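Digeranylgeranylglycerophospholipid reductase (Sulfolobus acidocaldarius, PDB 4OPC) reduces the double bonds of the geranylgeranyl chains of archaeal membrane lipids with the help of one bound FAD, giving saturated phytanyl lipids. Local coordinates at residues 195-200 against 219-224; 272-277 against 440-445; 117-122 against 140-145. All blocks are in the same frame, centred on the assembly; numbering follows the deposited sequence.

Contact 1 of 3, residues 195-200 against 219-224; sequences EDIEDH and YFPKGK
Ile197 reaches toward Tyr219, Pro221 and Gly223, where the loop between strands 183-193 and 202-206 meets strand 216-221 and the residues that follow it. Its CB rests near Lys224 O, 3.5 Å away. A chi1 of -62° sets CG1 beside the backbone N, anti to the carbonyl carbon, and leaves CG2 anti to the N. CG2 lies in the plane of the Tyr219 ring, at its edge, and also meets Pro221 CG. Ile197 CG1 passes Lys224 O and comes within 3.5 Å of Tyr219 OH, whose hydrogen-bonding partner is Asp256. At the tip, Ile197 CD1 lies 3.5 Å from Gly223 O.

A backbone bond fixes the residue: Ile197 N donates to Lys224 O at 2.9 Å, with an N-H...O angle of 159°. Beyond it, the bend of Lys224 at chi2, the torsion that ends on CD, lays CD over one face of the His200 imidazole, 3.5 Å from the ring centroid and 20° off its normal, a CH-pi contact. His200 CB lies 4.2 Å from Pro221 CB, while Asn72 ND2 donates to both His200 O and Pro221 O.

Charge plays a looser part, since Lys224 NZ stays 4.5 Å from Asp196 OD2, beyond a salt bridge. The contact therefore joins the loop to residues 219-224 within the catalytic domain through one backbone bond and mostly apolar or CH-pi touches, with the Asp196–Lys224 pair likely to add only a diffuse electrostatic attraction.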
loop_
_atom_site.group_PDB
_atom_site.type_symbol
_atom_site.label_atom_id
_atom_site.label_comp_id
_atom_site.label_asym_id
_atom_site.label_seq_id
_atom_site.Cartn_x
_atom_site.Cartn_y
_atom_site.Cartn_z
ATOM N N GLU A 195 -23.036 3.724 21.602
ATOM C CA GLU A 195 -22.918 5.111 22.012
ATOM C C GLU A 195 -22.359 5.904 20.834
ATOM O O GLU A 195 -21.569 5.371 20.044
ATOM C CB GLU A 195 -21.980 5.211 23.216
ATOM C CG GLU A 195 -22.305 6.330 24.190
ATOM C CD GLU A 195 -21.646 6.128 25.545
ATOM O OE1 GLU A 195 -21.267 4.979 25.855
ATOM O OE2 GLU A 195 -21.504 7.111 26.302
ATOM N N ASP A 196 -22.785 7.158 20.704
ATOM C CA ASP A 196 -22.278 8.044 19.662
ATOM C C ASP A 196 -20.764 8.091 19.714
ATOM O O ASP A 196 -20.163 8.124 20.789
ATOM C CB ASP A 196 -22.831 9.462 19.815
ATOM C CG ASP A 196 -24.305 9.554 19.487
ATOM O OD1 ASP A 196 -24.838 8.611 18.867
ATOM O OD2 ASP A 196 -24.925 10.578 19.841
ATOM N N ILE A 197 -20.145 8.084 18.545
ATOM C CA ILE A 197 -18.703 8.128 18.466
ATOM C C ILE A 197 -18.193 9.548 18.675
ATOM O O ILE A 197 -18.576 10.471 17.950
ATOM C CB ILE A 197 -18.234 7.579 17.112
ATOM C CG1 ILE A 197 -18.665 6.115 16.978
ATOM C CG2 ILE A 197 -16.727 7.730 16.973
ATOM C CD1 ILE A 197 -18.341 5.474 15.626
ATOM N N GLU A 198 -17.345 9.716 19.687
ATOM C CA GLU A 198 -16.721 11.003 19.971
ATOM C C GLU A 198 -15.763 11.392 18.852
ATOM O O GLU A 198 -14.953 10.570 18.420
ATOM C CB GLU A 198 -15.958 10.943 21.297
ATOM C CG GLU A 198 -16.840 10.962 22.534
ATOM C CD GLU A 198 -17.449 12.327 22.793
ATOM O OE1 GLU A 198 -16.736 13.208 23.324
ATOM O OE2 GLU A 198 -18.640 12.520 22.464
ATOM N N ASP A 199 -15.864 12.641 18.395
ATOM C CA ASP A 199 -14.996 13.159 17.339
ATOM C C ASP A 199 -14.956 12.185 16.172
ATOM O O ASP A 199 -13.890 11.720 15.761
ATOM C CB ASP A 199 -13.590 13.402 17.880
ATOM C CG ASP A 199 -13.560 14.486 18.934
ATOM O OD1 ASP A 199 -14.275 15.496 18.764
ATOM O OD2 ASP A 199 -12.831 14.324 19.935
ATOM N N HIS A 200 -16.133 11.876 15.641
ATOM C CA HIS A 200 -16.249 10.837 14.626
ATOM C C HIS A 200 -15.588 11.203 13.293
ATOM O O HIS A 200 -15.459 10.348 12.425
ATOM C CB HIS A 200 -17.711 10.420 14.417
ATOM C CG HIS A 200 -18.488 11.350 13.539
ATOM N ND1 HIS A 200 -18.920 12.589 13.962
ATOM C CD2 HIS A 200 -18.915 11.219 12.260
ATOM C CE1 HIS A 200 -19.573 13.183 12.979
ATOM N NE2 HIS A 200 -19.587 12.372 11.937
ATOM N N TYR A 219 -9.338 2.352 14.963
ATOM C CA TYR A 219 -10.763 2.562 15.160
ATOM C C TYR A 219 -11.097 3.701 14.193
ATOM O O TYR A 219 -10.823 4.870 14.482
ATOM C CB TYR A 219 -11.002 2.926 16.636
ATOM C CG TYR A 219 -12.426 3.199 17.078
ATOM C CD1 TYR A 219 -13.025 4.428 16.836
ATOM C CD2 TYR A 219 -13.141 2.252 17.807
ATOM C CE1 TYR A 219 -14.306 4.701 17.280
ATOM C CE2 TYR A 219 -14.432 2.516 18.259
ATOM C CZ TYR A 219 -15.003 3.746 17.989
ATOM O OH TYR A 219 -16.276 4.048 18.421
ATOM N N PHE A 220 -11.635 3.339 13.028
ATOM C CA PHE A 220 -11.875 4.287 11.941
ATOM C C PHE A 220 -13.392 4.485 11.811
ATOM O O PHE A 220 -14.083 3.612 11.266
ATOM C CB PHE A 220 -11.337 3.725 10.610
ATOM C CG PHE A 220 -9.830 3.716 10.478
ATOM C CD1 PHE A 220 -8.989 4.233 11.453
ATOM C CD2 PHE A 220 -9.261 3.193 9.329
ATOM C CE1 PHE A 220 -7.608 4.216 11.280
ATOM C CE2 PHE A 220 -7.898 3.173 9.152
ATOM C CZ PHE A 220 -7.063 3.688 10.123
ATOM N N PRO A 221 -13.924 5.623 12.298
ATOM C CA PRO A 221 -15.385 5.780 12.228
ATOM C C PRO A 221 -15.888 5.893 10.793
ATOM O O PRO A 221 -15.294 6.592 9.959
ATOM C CB PRO A 221 -15.640 7.091 12.984
ATOM C CG PRO A 221 -14.419 7.261 13.890
ATOM C CD PRO A 221 -13.286 6.718 13.054
ATOM N N LYS A 222 -16.983 5.191 10.524
ATOM C CA LYS A 222 -17.663 5.247 9.233
ATOM C C LYS A 222 -18.995 5.992 9.343
ATOM O O LYS A 222 -19.803 5.985 8.408
ATOM C CB LYS A 222 -17.895 3.833 8.705
ATOM C CG LYS A 222 -16.653 3.183 8.101
ATOM C CD LYS A 222 -16.968 1.783 7.587
ATOM C CE LYS A 222 -15.830 1.205 6.760
ATOM N NZ LYS A 222 -15.753 1.816 5.399
ATOM N N GLY A 223 -19.208 6.636 10.486
ATOM C CA GLY A 223 -20.431 7.363 10.767
ATOM C C GLY A 223 -20.444 7.678 12.248
ATOM O O GLY A 223 -19.441 7.473 12.939
ATOM N N LYS A 224 -21.579 8.163 12.740
ATOM C CA LYS A 224 -21.711 8.513 14.145
ATOM C C LYS A 224 -21.854 7.268 15.015
ATOM O O LYS A 224 -21.616 7.319 16.224
ATOM C CB LYS A 224 -22.925 9.422 14.346
ATOM C CG LYS A 224 -22.799 10.797 13.704
ATOM C CD LYS A 224 -22.128 11.773 14.652
ATOM C CE LYS A 224 -22.917 11.910 15.944
ATOM N NZ LYS A 224 -22.153 12.650 16.991
#

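Contact 2 of 3, residues 272-277 against 440-445; sequences TRRPLY and EVDNVL
Tyr277 OH donates a hydrogen bond to Asp442 OD1 at 2.6 Å. It arrives from above the carboxylate plane, 38° out of it, and the ring and carboxylate planes are 74° apart. The same hydroxyl is held side-on by Arg274, whose NE donates at 2.9 Å and NH2 at 3.3 Å. Arg274 CG stands between the backbone N and the carbonyl carbon (chi1 64°), and the bend at chi2 turns CD, from which the guanidinium presents its NE and NH2 side to that hydroxyl. Leu445 meets Arg274 tip to tip, its CD1 3.3 Å above the centre of the guanidinium plane; on the opposite face Arg273 CZ lies 3.9 Å above the same plane of Arg274, over its centre. Tyr277 and Val441 slide past each other in opposite directions, with Val441 CG1 3.8 Å from Tyr277 CE1 at the ring's edge. Water 1 donates to Asp442 OD1 and weakly accepts from Arg274 NH2, bridging charges that do not touch directly. A phenylalanine in place of Tyr277 would probably leave Asp442 OD1 without its hydroxyl donor and Arg274 NE without its acceptor here. The loop between strands 261-271 and 280-281 is thus pinned to helix 434-452, while Asp349 of helix 332-357 forms a salt bridge with Arg274 NH1 and Tyr424 of helix 410-425 touches both Arg274 and Tyr277.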
loop_
_atom_site.group_PDB
_atom_site.type_symbol
_atom_site.label_atom_id
_atom_site.label_comp_id
_atom_site.label_asym_id
_atom_site.label_seq_id
_atom_site.Cartn_x
_atom_site.Cartn_y
_atom_site.Cartn_z
ATOM N N THR A 272 4.806 -4.013 3.593
ATOM C CA THR A 272 5.231 -2.819 4.323
ATOM C C THR A 272 6.685 -2.496 4.029
ATOM O O THR A 272 7.503 -2.417 4.932
ATOM C CB THR A 272 5.082 -3.008 5.847
ATOM O OG1 THR A 272 5.913 -4.097 6.276
ATOM C CG2 THR A 272 3.632 -3.296 6.249
ATOM N N ARG A 273 7.018 -2.286 2.769
ATOM C CA ARG A 273 8.409 -2.068 2.371
ATOM C C ARG A 273 8.503 -1.143 1.164
ATOM O O ARG A 273 7.478 -0.733 0.594
ATOM C CB ARG A 273 9.085 -3.403 2.034
ATOM C CG ARG A 273 8.309 -4.261 1.049
ATOM C CD ARG A 273 9.262 -5.234 0.332
ATOM N NE ARG A 273 9.962 -4.570 -0.769
ATOM C CZ ARG A 273 10.797 -5.182 -1.600
ATOM N NH1 ARG A 273 11.330 -4.518 -2.628
ATOM N NH2 ARG A 273 11.101 -6.463 -1.420
ATOM N N ARG A 274 9.738 -0.811 0.787
ATOM C CA ARG A 274 10.029 -0.124 -0.468
ATOM C C ARG A 274 9.373 -0.873 -1.638
ATOM O O ARG A 274 9.089 -2.069 -1.538
ATOM C CB ARG A 274 11.544 -0.061 -0.655
ATOM C CG ARG A 274 12.171 -1.432 -0.796
ATOM C CD ARG A 274 13.586 -1.488 -0.202
ATOM N NE ARG A 274 14.125 -2.839 -0.338
ATOM C CZ ARG A 274 13.841 -3.853 0.476
ATOM N NH1 ARG A 274 13.021 -3.684 1.506
ATOM N NH2 ARG A 274 14.382 -5.044 0.256
ATOM N N PRO A 275 9.123 -0.184 -2.759
ATOM C CA PRO A 275 8.460 -0.900 -3.861
ATOM C C PRO A 275 9.358 -1.957 -4.503
ATOM O O PRO A 275 10.547 -2.065 -4.187
ATOM C CB PRO A 275 8.131 0.210 -4.868
ATOM C CG PRO A 275 9.032 1.353 -4.513
ATOM C CD PRO A 275 9.357 1.239 -3.055
ATOM N N LEU A 276 8.779 -2.755 -5.401
ATOM C CA LEU A 276 9.579 -3.643 -6.239
ATOM C C LEU A 276 10.730 -2.848 -6.831
ATOM O O LEU A 276 10.519 -1.738 -7.317
ATOM C CB LEU A 276 8.733 -4.139 -7.410
ATOM C CG LEU A 276 7.951 -5.448 -7.415
ATOM C CD1 LEU A 276 7.551 -5.757 -8.861
ATOM C CD2 LEU A 276 8.708 -6.607 -6.801
ATOM N N TYR A 277 11.939 -3.404 -6.796
ATOM C CA TYR A 277 13.110 -2.683 -7.287
ATOM C C TYR A 277 12.924 -2.180 -8.713
ATOM O O TYR A 277 13.321 -1.055 -9.028
ATOM C CB TYR A 277 14.367 -3.533 -7.169
ATOM C CG TYR A 277 14.920 -3.589 -5.768
ATOM C CD1 TYR A 277 15.167 -2.421 -5.057
ATOM C CD2 TYR A 277 15.180 -4.801 -5.146
ATOM C CE1 TYR A 277 15.691 -2.464 -3.774
ATOM C CE2 TYR A 277 15.700 -4.847 -3.857
ATOM C CZ TYR A 277 15.939 -3.676 -3.187
ATOM O OH TYR A 277 16.458 -3.706 -1.906
ATOM N N GLU A 440 23.504 -1.637 -3.883
ATOM C CA GLU A 440 23.730 -0.511 -2.980
ATOM C C GLU A 440 22.598 -0.372 -1.965
ATOM O O GLU A 440 22.844 -0.147 -0.776
ATOM C CB GLU A 440 23.859 0.801 -3.752
ATOM C CG GLU A 440 25.130 0.970 -4.545
ATOM C CD GLU A 440 25.240 2.367 -5.120
ATOM O OE1 GLU A 440 24.809 2.573 -6.274
ATOM O OE2 GLU A 440 25.740 3.263 -4.408
ATOM N N VAL A 441 21.361 -0.500 -2.429
ATOM C CA VAL A 441 20.213 -0.366 -1.541
ATOM C C VAL A 441 20.195 -1.502 -0.525
ATOM O O VAL A 441 20.015 -1.273 0.677
ATOM C CB VAL A 441 18.882 -0.347 -2.327
ATOM C CG1 VAL A 441 17.704 -0.320 -1.359
ATOM C CG2 VAL A 441 18.840 0.857 -3.261
ATOM N N ASP A 442 20.405 -2.724 -1.010
ATOM C CA ASP A 442 20.469 -3.896 -0.141
ATOM C C ASP A 442 21.535 -3.724 0.932
ATOM O O ASP A 442 21.309 -4.067 2.092
ATOM C CB ASP A 442 20.733 -5.171 -0.948
ATOM C CG ASP A 442 19.501 -5.648 -1.710
ATOM O OD1 ASP A 442 18.371 -5.307 -1.304
ATOM O OD2 ASP A 442 19.667 -6.387 -2.702
ATOM N N ASN A 443 22.691 -3.185 0.553
ATOM C CA ASN A 443 23.751 -2.956 1.533
ATOM C C ASN A 443 23.347 -1.963 2.626
ATOM O O ASN A 443 23.636 -2.178 3.806
ATOM C CB ASN A 443 25.061 -2.530 0.858
ATOM C CG ASN A 443 25.704 -3.655 0.074
ATOM O OD1 ASN A 443 25.360 -4.825 0.251
ATOM N ND2 ASN A 443 26.651 -3.308 -0.794
ATOM N N VAL A 444 22.672 -0.887 2.239
ATOM C CA VAL A 444 22.190 0.086 3.213
ATOM C C VAL A 444 21.244 -0.591 4.203
ATOM O O VAL A 444 21.339 -0.393 5.414
ATOM C CB VAL A 444 21.476 1.272 2.525
ATOM C CG1 VAL A 444 20.737 2.132 3.547
ATOM C CG2 VAL A 444 22.466 2.100 1.727
ATOM N N LEU A 445 20.339 -1.413 3.686
ATOM C CA LEU A 445 19.383 -2.114 4.536
ATOM C C LEU A 445 20.056 -3.144 5.447
ATOM O O LEU A 445 19.732 -3.221 6.631
ATOM C CB LEU A 445 18.314 -2.785 3.676
ATOM C CG LEU A 445 17.421 -1.811 2.918
ATOM C CD1 LEU A 445 16.569 -2.553 1.909
ATOM C CD2 LEU A 445 16.530 -1.046 3.875
HETATM O O HOH W 1 16.423 -6.976 -1.024
#

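Contact 3 of 3, residues 117-122 against 140-145. With FDA (dihydroflavine-adenine dinucleotide), chain B.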
loop_
_atom_site.group_PDB
_atom_site.type_symbol
_atom_site.label_atom_id
_atom_site.label_comp_id
_atom_site.label_asym_id
_atom_site.label_seq_id
_atom_site.Cartn_x
_atom_site.Cartn_y
_atom_site.Cartn_z
ATOM N N ILE A 117 -14.307 -5.295 -19.619
ATOM C CA ILE A 117 -14.112 -5.925 -18.313
ATOM C C ILE A 117 -14.754 -7.305 -18.264
ATOM O O ILE A 117 -15.942 -7.448 -18.552
ATOM C CB ILE A 117 -14.716 -5.075 -17.194
ATOM C CG1 ILE A 117 -14.092 -3.677 -17.206
ATOM C CG2 ILE A 117 -14.535 -5.765 -15.828
ATOM C CD1 ILE A 117 -14.569 -2.768 -16.095
ATOM N N TRP A 118 -13.961 -8.313 -17.904
ATOM C CA TRP A 118 -14.492 -9.650 -17.665
ATOM C C TRP A 118 -14.310 -10.014 -16.197
ATOM O O TRP A 118 -13.180 -10.156 -15.724
ATOM C CB TRP A 118 -13.782 -10.697 -18.529
ATOM C CG TRP A 118 -13.837 -10.481 -20.029
ATOM C CD1 TRP A 118 -14.608 -9.584 -20.719
ATOM C CD2 TRP A 118 -13.064 -11.182 -21.005
ATOM N NE1 TRP A 118 -14.348 -9.683 -22.065
ATOM C CE2 TRP A 118 -13.402 -10.655 -22.266
ATOM C CE3 TRP A 118 -12.106 -12.196 -20.929
ATOM C CZ2 TRP A 118 -12.824 -11.119 -23.447
ATOM C CZ3 TRP A 118 -11.527 -12.652 -22.104
ATOM C CH2 TRP A 118 -11.892 -12.115 -23.343
ATOM N N ASP A 119 -15.417 -10.141 -15.481
ATOM C CA ASP A 119 -15.379 -10.608 -14.101
ATOM C C ASP A 119 -15.376 -12.134 -14.060
ATOM O O ASP A 119 -15.545 -12.810 -15.095
ATOM C CB ASP A 119 -16.535 -10.014 -13.267
ATOM C CG ASP A 119 -17.896 -10.628 -13.597
ATOM O OD1 ASP A 119 -18.102 -11.095 -14.740
ATOM O OD2 ASP A 119 -18.785 -10.621 -12.726
ATOM N N LEU A 120 -15.199 -12.675 -12.857
ATOM C CA LEU A 120 -15.066 -14.122 -12.655
ATOM C C LEU A 120 -14.049 -14.740 -13.623
ATOM O O LEU A 120 -14.213 -15.883 -14.068
ATOM C CB LEU A 120 -16.422 -14.836 -12.737
ATOM C CG LEU A 120 -16.626 -15.930 -11.681
ATOM C CD1 LEU A 120 -16.712 -15.348 -10.256
ATOM C CD2 LEU A 120 -17.842 -16.787 -12.000
ATOM N N THR A 121 -13.010 -13.975 -13.943
ATOM C CA THR A 121 -12.027 -14.390 -14.929
ATOM C C THR A 121 -10.632 -14.298 -14.347
ATOM O O THR A 121 -10.223 -13.247 -13.865
ATOM C CB THR A 121 -12.132 -13.538 -16.205
ATOM O OG1 THR A 121 -13.422 -13.743 -16.791
ATOM C CG2 THR A 121 -11.073 -13.951 -17.231
ATOM N N THR A 122 -9.913 -15.411 -14.382
ATOM C CA THR A 122 -8.589 -15.480 -13.776
ATOM C C THR A 122 -7.514 -15.620 -14.846
ATOM O O THR A 122 -7.624 -16.445 -15.761
ATOM C CB THR A 122 -8.507 -16.678 -12.819
ATOM O OG1 THR A 122 -9.522 -16.562 -11.812
ATOM C CG2 THR A 122 -7.143 -16.743 -12.146
ATOM N N ASN A 140 -12.263 -17.823 -18.087
ATOM C CA ASN A 140 -13.466 -17.053 -17.825
ATOM C C ASN A 140 -14.527 -18.002 -17.291
ATOM O O ASN A 140 -15.045 -18.832 -18.028
ATOM C CB ASN A 140 -13.925 -16.396 -19.132
ATOM C CG ASN A 140 -15.138 -15.496 -18.964
ATOM O OD1 ASN A 140 -15.982 -15.703 -18.097
ATOM N ND2 ASN A 140 -15.229 -14.482 -19.816
ATOM N N ARG A 141 -14.851 -17.871 -16.007
ATOM C CA ARG A 141 -15.814 -18.759 -15.360
ATOM C C ARG A 141 -17.275 -18.338 -15.530
ATOM O O ARG A 141 -18.182 -19.042 -15.096
ATOM C CB ARG A 141 -15.479 -18.941 -13.876
ATOM C CG ARG A 141 -14.349 -19.917 -13.631
ATOM C CD ARG A 141 -14.130 -20.147 -12.151
ATOM N NE ARG A 141 -13.210 -21.255 -11.914
ATOM C CZ ARG A 141 -11.886 -21.148 -11.949
ATOM N NH1 ARG A 141 -11.315 -19.978 -12.220
ATOM N NH2 ARG A 141 -11.129 -22.212 -11.715
ATOM N N ARG A 142 -17.490 -17.180 -16.143
ATOM C CA ARG A 142 -18.842 -16.790 -16.574
ATOM C C ARG A 142 -19.240 -17.562 -17.821
ATOM O O ARG A 142 -20.316 -18.130 -17.878
ATOM C CB ARG A 142 -18.940 -15.297 -16.888
ATOM C CG ARG A 142 -18.835 -14.359 -15.699
ATOM C CD ARG A 142 -19.813 -14.713 -14.598
ATOM N NE ARG A 142 -19.959 -13.603 -13.658
ATOM C CZ ARG A 142 -20.771 -13.620 -12.607
ATOM N NH1 ARG A 142 -21.485 -14.698 -12.331
ATOM N NH2 ARG A 142 -20.868 -12.557 -11.825
ATOM N N THR A 143 -18.358 -17.561 -18.816
ATOM C CA THR A 143 -18.644 -18.216 -20.084
ATOM C C THR A 143 -18.080 -19.631 -20.133
ATOM O O THR A 143 -18.316 -20.358 -21.104
ATOM C CB THR A 143 -18.050 -17.422 -21.255
ATOM O OG1 THR A 143 -16.625 -17.387 -21.124
ATOM C CG2 THR A 143 -18.576 -15.995 -21.262
ATOM N N ASN A 144 -17.348 -20.019 -19.094
ATOM C CA ASN A 144 -16.704 -21.327 -19.037
ATOM C C ASN A 144 -15.786 -21.579 -20.240
ATOM O O ASN A 144 -15.875 -22.614 -20.905
ATOM C CB ASN A 144 -17.750 -22.436 -18.918
ATOM C CG ASN A 144 -17.139 -23.774 -18.561
ATOM O OD1 ASN A 144 -16.108 -23.838 -17.889
ATOM N ND2 ASN A 144 -17.763 -24.850 -19.023
ATOM N N GLU A 145 -14.912 -20.617 -20.513
ATOM C CA GLU A 145 -14.002 -20.667 -21.655
ATOM C C GLU A 145 -12.585 -20.367 -21.209
ATOM O O GLU A 145 -12.360 -19.467 -20.397
ATOM C CB GLU A 145 -14.333 -19.570 -22.665
ATOM C CG GLU A 145 -15.612 -19.647 -23.435
ATOM C CD GLU A 145 -15.732 -18.443 -24.354
ATOM O OE1 GLU A 145 -15.594 -18.612 -25.582
ATOM O OE2 GLU A 145 -15.928 -17.319 -23.840
HETATM P PA FDA B . -6.321 -5.730 -4.269
HETATM O O1A FDA B . -5.926 -6.925 -3.493
HETATM O O2A FDA B . -7.353 -4.796 -3.647
HETATM O O5B FDA B . -6.884 -6.191 -5.675
HETATM C C5B FDA B . -6.255 -7.267 -6.400
HETATM C C4B FDA B . -7.289 -7.845 -7.329
HETATM O O4B FDA B . -6.660 -8.795 -8.213
HETATM C C3B FDA B . -8.440 -8.586 -6.639
HETATM O O3B FDA B . -9.697 -7.995 -6.962
HETATM C C2B FDA B . -8.276 -10.044 -7.110
HETATM O O2B FDA B . -9.518 -10.709 -7.273
HETATM C C1B FDA B . -7.559 -9.862 -8.440
HETATM N N9A FDA B . -6.749 -10.976 -8.916
HETATM C C8A FDA B . -5.678 -11.555 -8.281
HETATM N N7A FDA B . -5.082 -12.490 -8.985
HETATM C C5A FDA B . -5.805 -12.519 -10.169
HETATM C C6A FDA B . -5.647 -13.260 -11.356
HETATM N N6A FDA B . -4.644 -14.112 -11.572
HETATM N N1A FDA B . -6.505 -13.010 -12.365
HETATM C C2A FDA B . -7.489 -12.126 -12.171
HETATM N N3A FDA B . -7.713 -11.340 -11.115
HETATM C C4A FDA B . -6.811 -11.569 -10.153
HETATM N N1 FDA B . -4.916 1.084 2.687
HETATM C C2 FDA B . -5.421 2.356 2.781
HETATM O O2 FDA B . -5.157 3.212 1.941
HETATM N N3 FDA B . -6.258 2.620 3.832
HETATM C C4 FDA B . -6.569 1.781 4.882
HETATM O O4 FDA B . -7.442 2.106 5.684
HETATM C C4X FDA B . -5.973 0.506 4.771
HETATM N N5 FDA B . -6.233 -0.428 5.730
HETATM C C5X FDA B . -5.956 -1.759 5.497
HETATM C C6 FDA B . -6.463 -2.743 6.334
HETATM C C7 FDA B . -6.275 -4.091 6.071
HETATM C C7M FDA B . -6.957 -5.116 6.939
HETATM C C8 FDA B . -5.513 -4.475 4.956
HETATM C C8M FDA B . -5.350 -5.935 4.604
HETATM C C9 FDA B . -4.983 -3.489 4.121
HETATM C C9A FDA B . -5.213 -2.140 4.365
HETATM N N10 FDA B . -4.728 -1.117 3.519
HETATM C C10 FDA B . -5.209 0.166 3.662
HETATM C "C1'" FDA B . -3.972 -1.432 2.281
HETATM C "C2'" FDA B . -4.903 -1.416 1.054
HETATM O "O2'" FDA B . -6.114 -2.124 1.332
HETATM C "C3'" FDA B . -4.218 -2.076 -0.145
HETATM O "O3'" FDA B . -2.907 -1.538 -0.259
HETATM C "C4'" FDA B . -4.904 -1.848 -1.499
HETATM O "O4'" FDA B . -6.304 -2.113 -1.430
HETATM C "C5'" FDA B . -4.269 -2.689 -2.582
HETATM O "O5'" FDA B . -5.000 -2.534 -3.816
HETATM P P FDA B . -4.635 -3.447 -5.067
HETATM O O1P FDA B . -5.534 -3.037 -6.159
HETATM O O2P FDA B . -3.137 -3.452 -5.337
HETATM O O3P FDA B . -4.954 -4.941 -4.592
HETATM O O HOH W 2 -12.087 -17.243 -12.661
#
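Leu120 O accepts a hydrogen bond from Arg141 N at 2.8 Å (N-H...O 158°), beside the antiparallel, non-hydrogen-bonded pair Thr121–Asn140. Segment 117-122 passes here from strand 116-118, at the edge of the six-stranded Rossmann-type sheet, to strand 121-129 of a four-stranded mixed sheet, where Thr121 pairs with Asn140 at the end of strand 132-140; the turn after Asn140 leads into strand 145-150.

In the first shell, Asp119 and Arg142 form a salt bridge. Arg142 NH2 meets Asp119 OD2 at 3.0 Å on its syn side, 28° out of the carboxylate plane, and NE adds two weak bonds, one to each oxygen. Leu120 CB lies 3.9 Å from Arg142 CG, while Leu120 CD2 packs against Arg141 CB. With CG anti to its backbone N (chi1 -177°), Asn140 brings that atom to 3.3 Å from Thr121 OG1. Asn140 ND2 lies 4.0 Å from Trp118 CE3, the two side chains crossing at about a right angle. Segment 117-122 also touches the cofactor directly: Thr121 O approaches the adenine at C2A, Thr122 CA lies 3.5 Å from N1A, and Thr122 presents its CG2 to the same ring.

A second layer sets these groups in place. Asn140 OD1 accepts from Arg142 N, as an Asx turn, and from Thr143 N, which holds the amide while Asn144 and Glu145 face Asn140 as a G1 beta bulge. Thr121 OG1 donates to Asp119 O, and Trp40 N reaches Asp119 OD2, so the carboxylate has a partner besides Arg142. Trp118 NE1 is taken by Glu116. Thr122 OG1 is hydrogen-bonded to Ser37 of the FAD site, and water 2 lies 2.8 Å from that same Thr122 OG1.

In the fold
The three contacts follow one another along the chain in the order 3, 1, 2, and none touches another. Contact 3 stands at the adenine end of the cofactor, with Thr121 and Thr122 in its pocket. Contact 1 belongs to the catalytic domain near the other end: its Phe220 touches both the cofactor and the bound lipid, while the side chain of Pro221 is about 10 Å from the cofactor. Contact 2 lies across the chain's centre from contact 1, their nearest atoms about 13 Å apart, and the side chain of its Arg274 is about 13 Å from the lipid. Centres of contacts 1 and 3 are about 40 Å apart.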